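PDB 6EU6: ammonium transporter, which senses ammonium at the membrane, as the Amt-type sensor portion of a histidine kinase that signals ammonium across it. Local coordinates for the interface of chains A and B. Residues are numbered along the deposited sequence; one frame, centred on the assembly and turned at random. Chains: chain A/B, Ammonium transporter.

The interface of chains A and B. Residues chain A 247, 250-251, 254; chain B 49, 52-53, 56.
A:Val251, on helix 234-261 of one subunit, pushes its CG2 methyl into a hollow formed by B:Leu52, B:Ile53 and B:Leu56 on helix 40-67 of the next. B:Leu56 meets it tip to tip, and its CD1 lies 3.5 Å from A:Val251 CG2, a snug carbon contact. B:Leu52 instead runs alongside the valine in the opposite sense, with its CB 3.7 Å from the same CG2. The third wall is the CD1 end of B:Ile53, 3.9 Å from A:Val251 CG2. This methyl stands anti to the carbonyl carbon and beside the backbone N, because CG1 takes the place anti to N (chi1 169°). A beta-branched residue suits the spot: it sets a methyl, CG2, close to its own helix and amid the three partners, while CG1, turned away from the B:Leu52 side, merely grazes B:Leu56 CD1.

The fork of B:Leu52 lies against chain A's backbone. Its CD1 rests 3.8 Å from A:Gly250 CA, where the lack of a side chain lets the leucine sit close to the helix, and its CD2 faces A:Ala247 CA at 4.0 Å. A:Ala247 is small enough for a similarly close approach, its CB lying 3.8 Å from the main-chain O of B:Leu52. With an alanine in place of B:Leu52, the CB contact to A:Val251 could stay, but the two methyls lying against A:Gly250 and A:Ala247 would be gone, which would probably leave a gap between the helices there.

Farther along, A:Leu254 and B:Val49 meet at a slant, A:Leu254 CD1 lying 3.9 Å from B:Val49 CG1. Here the longer leucine spans the distance to a shorter valine. Helical spacing of three and four residues positions the series, lining A:Ala247, A:Gly250, A:Val251 and A:Leu254 along one face of helix 234-261 and B:Val49, B:Leu52, B:Ile53 and B:Leu56 along the facing side of helix 40-67. The patch is an apolar helix-helix seam between identical subunits using different surfaces. Amt proteins are trimers, and this seam probably helps hold neighbouring subunits together within the membrane.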
# COMPACT_ATOMS: atom_id res chain seq x y z
N ALA A 247 -2.42 3.22 -18.85
CA ALA A 247 -2.17 2.02 -19.64
C ALA A 247 -1.89 2.40 -21.11
O ALA A 247 -0.95 1.91 -21.70
CB ALA A 247 -3.37 1.13 -19.57
N GLY A 250 1.54 3.91 -21.46
CA GLY A 250 2.56 2.91 -21.48
C GLY A 250 2.65 2.16 -22.82
O GLY A 250 3.75 1.86 -23.28
N VAL A 251 1.51 1.82 -23.40
CA VAL A 251 1.52 1.00 -24.62
C VAL A 251 2.07 1.86 -25.78
O VAL A 251 2.83 1.35 -26.62
CB VAL A 251 0.14 0.36 -24.91
CG1 VAL A 251 0.08 -0.26 -26.31
CG2 VAL A 251 -0.18 -0.75 -23.84
N LEU A 254 5.71 1.87 -25.41
CA LEU A 254 6.36 0.66 -25.81
C LEU A 254 6.52 0.70 -27.31
O LEU A 254 7.57 0.35 -27.80
CB LEU A 254 5.60 -0.62 -25.45
CG LEU A 254 5.55 -0.97 -23.95
CD1 LEU A 254 4.57 -2.14 -23.79
CD2 LEU A 254 7.00 -1.22 -23.48
N VAL B 49 4.45 -4.22 -17.72
CA VAL B 49 3.94 -4.31 -19.06
C VAL B 49 2.64 -5.10 -19.15
O VAL B 49 1.69 -4.64 -19.84
CB VAL B 49 4.99 -4.85 -20.04
CG1 VAL B 49 4.41 -5.19 -21.41
CG2 VAL B 49 6.11 -3.79 -20.22
N LEU B 52 -0.28 -2.98 -18.44
CA LEU B 52 -0.66 -2.10 -19.56
C LEU B 52 -1.59 -2.87 -20.57
O LEU B 52 -2.66 -2.36 -20.93
CB LEU B 52 0.55 -1.57 -20.32
CG LEU B 52 1.71 -1.02 -19.43
CD1 LEU B 52 2.87 -0.62 -20.25
CD2 LEU B 52 1.20 0.15 -18.64
N ILE B 53 -1.13 -4.07 -20.97
CA ILE B 53 -1.75 -4.90 -22.01
C ILE B 53 -3.11 -5.43 -21.57
O ILE B 53 -4.11 -5.30 -22.31
CB ILE B 53 -0.86 -6.07 -22.41
CG1 ILE B 53 0.53 -5.64 -22.92
CG2 ILE B 53 -1.50 -6.92 -23.51
CD1 ILE B 53 0.50 -4.63 -24.05
N LEU B 56 -5.85 -2.70 -21.57
CA LEU B 56 -6.38 -2.28 -22.87
C LEU B 56 -7.15 -3.42 -23.58
O LEU B 56 -8.19 -3.19 -24.19
CB LEU B 56 -5.28 -1.78 -23.79
CG LEU B 56 -4.59 -0.48 -23.39
CD1 LEU B 56 -3.55 -0.16 -24.44
CD2 LEU B 56 -5.57 0.62 -23.34